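Local structure of putative uncharacterized protein (Toxoplasma gondii, 4FBD) at residues E64-K69 against W181-V186; G119-R124 against T132-M137; M197-M202 against A227-H232. The protein is of unknown function, belongs to the DUF3228 family and assembles from two copies of an alpha/beta chain with two separate mixed sheets. One frame throughout, in Å; residues are numbered along the deposited sequence. Where two conformers were deposited one is given.

Contact 1. Residues E64-K69 against W181-V186; sequences EEFLEK and WSIIAV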
# COMPACT_ATOMS: atom_id res chain seq x y z
N GLU A 64 3.99 38.49 6.62
CA GLU A 64 3.14 39.61 6.97
C GLU A 64 2.11 39.82 5.83
O GLU A 64 0.91 39.85 6.05
CB GLU A 64 3.97 40.88 7.17
CG GLU A 64 5.01 40.84 8.35
CD GLU A 64 6.23 39.89 8.12
OE1 GLU A 64 6.38 39.28 7.04
OE2 GLU A 64 7.04 39.76 9.06
N GLU A 65 2.62 39.97 4.61
CA GLU A 65 1.79 40.17 3.43
C GLU A 65 0.82 39.01 3.21
O GLU A 65 -0.35 39.19 2.85
CB GLU A 65 2.71 40.36 2.21
CG GLU A 65 2.00 40.55 0.87
CD GLU A 65 2.97 40.82 -0.30
OE1 GLU A 65 4.00 41.51 -0.11
OE2 GLU A 65 2.68 40.34 -1.42
N PHE A 66 1.32 37.80 3.40
CA PHE A 66 0.51 36.61 3.25
C PHE A 66 -0.71 36.65 4.18
O PHE A 66 -1.84 36.46 3.76
CB PHE A 66 1.36 35.39 3.58
CG PHE A 66 0.62 34.12 3.53
CD1 PHE A 66 0.31 33.54 2.32
CD2 PHE A 66 0.21 33.50 4.69
CE1 PHE A 66 -0.39 32.36 2.26
CE2 PHE A 66 -0.49 32.32 4.65
CZ PHE A 66 -0.80 31.74 3.43
N LEU A 67 -0.45 36.92 5.45
CA LEU A 67 -1.50 36.97 6.46
C LEU A 67 -2.49 38.10 6.17
O LEU A 67 -3.70 37.97 6.36
CB LEU A 67 -0.86 37.17 7.84
CG LEU A 67 -1.80 37.03 9.01
CD1 LEU A 67 -2.41 35.63 8.97
CD2 LEU A 67 -1.06 37.29 10.34
N GLU A 68 -1.96 39.20 5.67
CA GLU A 68 -2.78 40.33 5.33
C GLU A 68 -3.74 39.97 4.20
O GLU A 68 -4.94 40.26 4.29
CB GLU A 68 -1.89 41.50 4.93
CG GLU A 68 -2.57 42.86 4.96
CD GLU A 68 -3.57 43.10 3.85
OE1 GLU A 68 -3.73 42.22 2.98
OE2 GLU A 68 -4.20 44.19 3.83
N LYS A 69 -3.23 39.34 3.15
CA LYS A 69 -4.09 38.96 2.02
C LYS A 69 -5.08 37.87 2.41
O LYS A 69 -6.21 37.86 1.91
CB LYS A 69 -3.25 38.57 0.81
CG LYS A 69 -2.48 39.75 0.25
CD LYS A 69 -1.84 39.43 -1.08
CE LYS A 69 -1.09 40.64 -1.64
NZ LYS A 69 -0.47 40.29 -2.95
N TRP A 181 -7.32 32.04 16.38
CA TRP A 181 -6.95 30.99 15.45
C TRP A 181 -5.72 31.37 14.71
O TRP A 181 -5.61 32.49 14.25
CB TRP A 181 -8.07 30.78 14.42
CG TRP A 181 -9.29 30.28 15.06
CD1 TRP A 181 -10.36 31.02 15.45
CD2 TRP A 181 -9.55 28.93 15.44
NE1 TRP A 181 -11.30 30.20 16.04
CE2 TRP A 181 -10.82 28.92 16.05
CE3 TRP A 181 -8.84 27.74 15.33
CZ2 TRP A 181 -11.40 27.75 16.54
CZ3 TRP A 181 -9.42 26.57 15.81
CH2 TRP A 181 -10.69 26.59 16.41
N SER A 182 -4.79 30.44 14.57
CA SER A 182 -3.59 30.73 13.79
C SER A 182 -3.31 29.64 12.79
O SER A 182 -3.49 28.46 13.06
CB SER A 182 -2.36 30.96 14.68
OG SER A 182 -2.45 32.21 15.33
N ILE A 183 -2.85 30.05 11.63
CA ILE A 183 -2.50 29.14 10.55
C ILE A 183 -1.21 28.39 10.95
O ILE A 183 -0.18 29.01 11.23
CB ILE A 183 -2.26 29.93 9.26
CG1 ILE A 183 -3.56 30.64 8.84
CG2 ILE A 183 -1.67 29.01 8.16
CD1 ILE A 183 -3.37 31.68 7.79
N ILE A 184 -1.29 27.06 10.99
CA ILE A 184 -0.15 26.21 11.32
C ILE A 184 0.30 25.36 10.10
O ILE A 184 1.41 24.84 10.06
CB ILE A 184 -0.41 25.34 12.57
CG1 ILE A 184 -1.63 24.44 12.40
CG2 ILE A 184 -0.59 26.20 13.82
CD1 ILE A 184 -1.39 23.23 11.57
N ALA A 185 -0.58 25.25 9.10
CA ALA A 185 -0.27 24.52 7.88
C ALA A 185 -1.00 25.14 6.72
O ALA A 185 -2.09 25.69 6.88
CB ALA A 185 -0.65 23.03 8.02
N VAL A 186 -0.40 25.03 5.55
CA VAL A 186 -0.97 25.53 4.29
C VAL A 186 -0.74 24.47 3.23
O VAL A 186 0.37 24.08 2.96
CB VAL A 186 -0.28 26.83 3.83
CG1 VAL A 186 -0.94 27.31 2.56
CG2 VAL A 186 -0.34 27.87 4.91
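Ile-183 points its CD1 methyl between Phe-66 and Leu-67, two neighbouring residues on one side of a helix that passes over the strand. CD1 of Ile-183 lies 4.3 Å from CE2 of Phe-66 and 4.2 Å from CD1 of Leu-67, so a single methyl bridges the phenyl ring and the isopropyl group. The outer part of the isoleucine is extended (chi2 166°), which carries CD1 away from the strand backbone and towards the helix. Phe-66 meets it from the helix side: its CG stands opposite the backbone N (chi1 177°), and the ring extends towards the strand so that its outer carbons do the touching. Further along the strand Val-186 comes at the ring from the opposite direction, its CG2 4.2 Å from CZ of Phe-66. Both aliphatic groups meet the ring obliquely. Leu-67 starts off along the flank of the contact, and only its CD1 branch turns in towards Ile-183. No hydrogen bond crosses between the segments; three apolar pairs carry this buried contact.

Ile-183 and Val-186 would not normally share a face of a strand, being three residues apart. A classic beta bulge at Ile-184 and Ala-185, both facing Ile-153, shifts the alternation and turns both side chains to the helix.

The segment axes approach to 11.4 Å at 120°. Leu-40 of strand 39-40 touches Phe-66, Leu-67 and Ile-183 together, and the ring of Phe-98 meets that of Phe-66. Helix 63-76 thus packs on one face of the five-stranded sheet, while Ser-182 and Ile-184 touch Ile-160 of helix 157-166, and strand 181-189 runs between strands 39-40 and 149-156.

Contact 2. Residues G119-R124 against T132-M137; sequences GYIARR and TRWFPM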
# COMPACT_ATOMS: atom_id res chain seq x y z
N GLY A 119 8.65 2.10 -4.91
CA GLY A 119 9.61 1.42 -4.06
C GLY A 119 9.19 1.43 -2.62
O GLY A 119 8.15 1.99 -2.26
N TYR A 120 10.00 0.80 -1.78
CA TYR A 120 9.73 0.76 -0.37
C TYR A 120 10.46 1.92 0.30
O TYR A 120 11.68 2.03 0.20
CB TYR A 120 10.13 -0.59 0.20
CG TYR A 120 9.17 -1.65 -0.22
CD1 TYR A 120 9.27 -2.26 -1.46
CD2 TYR A 120 8.11 -2.02 0.61
CE1 TYR A 120 8.34 -3.22 -1.86
CE2 TYR A 120 7.21 -2.99 0.24
CZ TYR A 120 7.31 -3.57 -1.01
OH TYR A 120 6.41 -4.54 -1.37
N ILE A 121 9.70 2.77 0.95
CA ILE A 121 10.22 3.94 1.58
C ILE A 121 9.74 4.02 3.00
O ILE A 121 8.60 3.66 3.29
CB ILE A 121 9.69 5.21 0.91
CG1 ILE A 121 9.84 5.16 -0.62
CG2 ILE A 121 10.44 6.42 1.49
CD1 ILE A 121 11.28 5.16 -1.10
N ALA A 122 10.61 4.51 3.86
CA ALA A 122 10.29 4.73 5.26
C ALA A 122 10.33 6.22 5.48
O ALA A 122 11.31 6.86 5.14
CB ALA A 122 11.30 4.05 6.14
N ARG A 123 9.25 6.79 6.00
CA ARG A 123 9.21 8.24 6.30
C ARG A 123 10.12 8.64 7.46
O ARG A 123 10.53 9.79 7.56
CB ARG A 123 7.77 8.77 6.46
CG ARG A 123 6.69 7.68 6.52
CD ARG A 123 5.37 8.17 7.03
NE ARG A 123 5.31 8.07 8.49
CZ ARG A 123 4.24 8.35 9.22
NH1 ARG A 123 4.29 8.23 10.54
NH2 ARG A 123 3.11 8.76 8.65
N ARG A 124 10.44 7.68 8.32
CA ARG A 124 11.38 7.89 9.43
C ARG A 124 12.29 6.67 9.58
O ARG A 124 11.91 5.57 9.20
CB ARG A 124 10.66 8.14 10.76
CG ARG A 124 10.39 9.61 11.09
CD ARG A 124 9.92 9.74 12.56
NE ARG A 124 10.05 11.10 13.10
CZ ARG A 124 9.21 12.11 12.87
NH1 ARG A 124 8.15 11.95 12.07
NH2 ARG A 124 9.43 13.30 13.42
N THR A 132 5.39 2.58 -2.06
CA THR A 132 4.94 3.94 -2.34
C THR A 132 5.19 4.17 -3.80
O THR A 132 6.10 3.56 -4.37
CB THR A 132 5.82 4.92 -1.55
OG1 THR A 132 5.85 4.50 -0.17
CG2 THR A 132 5.31 6.34 -1.65
N ARG A 133 4.35 5.00 -4.44
CA ARG A 133 4.59 5.35 -5.84
C ARG A 133 4.58 6.84 -6.01
O ARG A 133 3.87 7.57 -5.28
CB ARG A 133 3.58 4.71 -6.77
CG ARG A 133 2.17 5.14 -6.64
CD ARG A 133 1.34 4.43 -7.67
NE ARG A 133 -0.07 4.80 -7.61
CZ ARG A 133 -1.00 4.33 -8.42
NH1 ARG A 133 -0.70 3.48 -9.37
NH2 ARG A 133 -2.27 4.72 -8.27
N TRP A 134 5.32 7.31 -6.98
CA TRP A 134 5.42 8.73 -7.20
C TRP A 134 5.87 9.09 -8.61
O TRP A 134 6.39 8.26 -9.34
CB TRP A 134 6.45 9.30 -6.23
CG TRP A 134 7.82 8.72 -6.48
CD1 TRP A 134 8.75 9.21 -7.33
CD2 TRP A 134 8.40 7.54 -5.90
NE1 TRP A 134 9.87 8.42 -7.32
CE2 TRP A 134 9.68 7.39 -6.45
CE3 TRP A 134 7.96 6.61 -4.96
CZ2 TRP A 134 10.53 6.34 -6.11
CZ3 TRP A 134 8.82 5.56 -4.61
CH2 TRP A 134 10.08 5.44 -5.18
N PHE A 135 5.66 10.34 -8.98
CA PHE A 135 6.17 10.90 -10.23
C PHE A 135 7.46 11.60 -9.86
O PHE A 135 7.48 12.43 -8.95
CB PHE A 135 5.25 11.96 -10.83
CG PHE A 135 4.04 11.42 -11.47
CD1 PHE A 135 4.12 10.73 -12.64
CD2 PHE A 135 2.79 11.67 -10.95
CE1 PHE A 135 2.99 10.23 -13.27
CE2 PHE A 135 1.66 11.21 -11.57
CZ PHE A 135 1.75 10.47 -12.73
N PRO A 136 8.53 11.29 -10.56
CA PRO A 136 9.77 11.97 -10.30
C PRO A 136 9.78 13.37 -10.88
O PRO A 136 8.91 13.71 -11.69
CB PRO A 136 10.82 11.08 -10.96
CG PRO A 136 10.11 10.07 -11.73
CD PRO A 136 8.66 10.14 -11.46
N MET A 137 10.76 14.16 -10.46
CA MET A 137 10.86 15.55 -10.90
C MET A 137 11.14 15.73 -12.39
O MET A 137 10.74 16.75 -12.97
CB MET A 137 11.90 16.30 -10.07
CG MET A 137 11.47 16.48 -8.62
SD MET A 137 9.94 17.41 -8.50
CE MET A 137 10.49 19.02 -9.05
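Gly-119 and Thr-132 form an antiparallel hydrogen-bonded pair in the beta hairpin of strands 117-121 and 130-135. Two backbone bonds join them: Gly-119 N gives to Thr-132 O at 3.0 Å, and Thr-132 N gives to Gly-119 O at 2.8 Å, the second more bent (141° at the hydrogen). The short strand segments diverge, at 107° between their directions, consistent with a marked twist or bend.

Van der Waals contacts lie on one face of this ladder. The six-membered part of the Trp-134 indole rests against the backbone of Gly-119, which has no side chain, with CZ3 of Trp-134 3.5 Å from Gly-119 N. A chi1 of 63° sets CG of Trp-134 between its own N and carbonyl carbon, bringing the six-membered ring obliquely against the glycine. The same CZ3 forms the apolar pair with CG1 of Ile-121, at 4.1 Å. Ile-121 also crosses Thr-132 at about a right angle, its CB 4.1 Å from Thr-132 OG1.

Polar ends are satisfied beyond the two segments: Thr-132 OG1 bonds to Val-130 O, and Trp-134 NE1 to Lys-238 O. Arg-133 and Tyr-120 leave the backbone away from the facing segment; Arg-133 NH1 bonds to Ser-118 OG of the second subunit, and Tyr-120 packs on Pro-199 of the second subunit.

Strand 130-135 lies between strands 232-235 and 117-121, with Trp-134 touching Ile-234.

Contact 3. Residues M197-M202 against A227-H232; sequences MAPITM and AYWKTH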
# COMPACT_ATOMS: atom_id res chain seq x y z
N MET A 197 -5.68 10.84 3.48
CA MET A 197 -4.32 10.39 3.70
C MET A 197 -4.15 9.15 2.83
O MET A 197 -5.14 8.58 2.35
CB MET A 197 -4.06 10.07 5.18
CG MET A 197 -4.72 8.82 5.70
SD MET A 197 -4.64 8.63 7.53
CE MET A 197 -5.76 9.94 8.05
N ALA A 198 -2.90 8.74 2.62
CA ALA A 198 -2.60 7.60 1.81
C ALA A 198 -3.18 6.36 2.47
O ALA A 198 -3.19 6.25 3.67
CB ALA A 198 -1.10 7.44 1.65
N PRO A 199 -3.62 5.40 1.65
CA PRO A 199 -4.16 4.13 2.18
C PRO A 199 -3.22 3.45 3.16
O PRO A 199 -3.65 2.96 4.17
CB PRO A 199 -4.33 3.28 0.91
CG PRO A 199 -4.59 4.29 -0.17
CD PRO A 199 -3.68 5.44 0.18
N ILE A 200 -1.93 3.44 2.85
CA ILE A 200 -0.96 2.79 3.71
C ILE A 200 -0.86 3.51 5.04
O ILE A 200 -0.72 2.88 6.08
CB ILE A 200 0.43 2.68 3.02
CG1 ILE A 200 1.39 1.83 3.86
CG2 ILE A 200 1.05 4.06 2.76
CD1 ILE A 200 0.99 0.37 3.96
N THR A 201 -0.99 4.83 5.03
CA THR A 201 -0.90 5.59 6.26
C THR A 201 -2.02 5.13 7.16
O THR A 201 -1.83 4.95 8.35
CB THR A 201 -0.98 7.12 6.02
OG1 THR A 201 -0.01 7.51 5.03
CG2 THR A 201 -0.73 7.92 7.30
N MET A 202 -3.20 4.89 6.58
CA MET A 202 -4.36 4.43 7.37
C MET A 202 -4.10 3.07 7.99
O MET A 202 -4.45 2.84 9.16
CB MET A 202 -5.63 4.37 6.54
CG MET A 202 -6.11 5.73 6.02
SD MET A 202 -7.73 5.62 5.21
CE MET A 202 -8.62 4.72 6.49
N ALA A 227 -9.76 5.32 -3.66
CA ALA A 227 -10.35 5.95 -4.88
C ALA A 227 -9.57 7.18 -5.30
O ALA A 227 -9.37 7.40 -6.48
CB ALA A 227 -11.78 6.35 -4.66
N TYR A 228 -9.13 7.97 -4.34
CA TYR A 228 -8.36 9.16 -4.69
C TYR A 228 -6.99 8.79 -5.20
O TYR A 228 -6.58 9.26 -6.27
CB TYR A 228 -8.19 10.14 -3.50
CG TYR A 228 -7.54 11.43 -3.96
CD1 TYR A 228 -8.29 12.46 -4.50
CD2 TYR A 228 -6.19 11.61 -3.91
CE1 TYR A 228 -7.72 13.62 -4.95
CE2 TYR A 228 -5.59 12.80 -4.36
CZ TYR A 228 -6.38 13.80 -4.88
OH TYR A 228 -5.83 14.97 -5.36
N TRP A 229 -6.29 7.92 -4.47
CA TRP A 229 -4.92 7.58 -4.78
C TRP A 229 -4.73 6.66 -5.97
O TRP A 229 -3.61 6.54 -6.47
CB TRP A 229 -4.13 7.19 -3.51
CG TRP A 229 -4.04 8.40 -2.61
CD1 TRP A 229 -4.75 8.63 -1.49
CD2 TRP A 229 -3.24 9.59 -2.82
NE1 TRP A 229 -4.44 9.87 -0.96
CE2 TRP A 229 -3.52 10.48 -1.76
CE3 TRP A 229 -2.32 9.97 -3.79
CZ2 TRP A 229 -2.90 11.73 -1.64
CZ3 TRP A 229 -1.72 11.22 -3.69
CH2 TRP A 229 -2.01 12.08 -2.60
N LYS A 230 -5.82 6.08 -6.49
CA LYS A 230 -5.71 5.30 -7.70
C LYS A 230 -5.46 6.22 -8.89
O LYS A 230 -4.94 5.75 -9.91
CB LYS A 230 -7.00 4.50 -8.06
CG LYS A 230 -7.58 3.71 -6.97
CD LYS A 230 -8.32 2.47 -7.39
CE LYS A 230 -9.30 2.61 -8.51
NZ LYS A 230 -10.16 1.32 -8.55
N THR A 231 -5.86 7.49 -8.80
CA THR A 231 -5.74 8.39 -9.95
C THR A 231 -4.84 9.64 -9.75
O THR A 231 -4.85 10.58 -10.55
CB THR A 231 -7.14 8.79 -10.41
OG1 THR A 231 -7.83 9.44 -9.32
CG2 THR A 231 -8.01 7.53 -10.81
N HIS A 232 -4.07 9.64 -8.68
CA HIS A 232 -3.17 10.71 -8.35
C HIS A 232 -1.99 10.10 -7.66
O HIS A 232 -2.13 9.09 -6.96
CB HIS A 232 -3.76 11.67 -7.34
CG HIS A 232 -5.05 12.27 -7.76
ND1 HIS A 232 -6.25 11.66 -7.50
CD2 HIS A 232 -5.33 13.42 -8.41
CE1 HIS A 232 -7.23 12.42 -7.97
NE2 HIS A 232 -6.69 13.50 -8.51
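Ala-198 and Trp-229 bring their CA atoms to 7.0 Å of each other, where the N-cap and first turn of helix 199-204 pack against the C-terminal part of helix 219-229. Ala-198 is the N-cap residue, and its O accepts from Met-202 N at 3.2 Å.

Trp-229 carries the contact from its side. Its CG stands opposite the carbonyl carbon (chi1 -65°), which lays the five-membered ring beside the incoming chain. The Pro-199 and Trp-229 side chains meet at an oblique angle, CD of Pro-199 3.8 Å from Trp-229 CD1. Nearby, Met-197 O approaches NE1 of Trp-229 to 3.6 Å without bonding to it: the indole N-H is given to Pro-196 O, while Met-197 O accepts from Ser-225 OG. The chain ahead of the short helix is thereby pinned at two successive carbonyls. Trp-229 also packs against Tyr-120 of the second subunit.

On one face of the indole, the edge of the Tyr-228 ring stands over the centre, its CD2 3.6 Å above the plane of Trp-229. One face of the Tyr-228 ring is covered by the imidazole of His-232. That imidazole is fixed by a nearly straight bond, 178° at the hydrogen, from His-232 ND1 to Tyr-228 O at 2.7 Å, while Thr-231 N reaches the same oxygen from the opposite face of its carbonyl plane.

Overall arrangement
From the N terminus, strand 39-40 is followed by helix 63-76, whose segment 64-69 meets segment 181-186, 112 positions later at the closest ends; contact 1 thus fixes the helix on the five-stranded sheet. Contact 2 falls wholly within this long loop, closing a short hairpin in the four-stranded sheet. Contact 3 follows in series, joining helix 199-204, which comes next after strand 181-189, to the C-terminal part of helix 219-229. Contacts 2 and 3 lie with centres about 13 Å apart on one side of the chain's centre, and Arg-133 NH2 hydrogen-bonds Trp-229 O at 2.9 Å. Both reach the second subunit; contact 1 lies on the opposite side, about 30 and 28 Å away between centres.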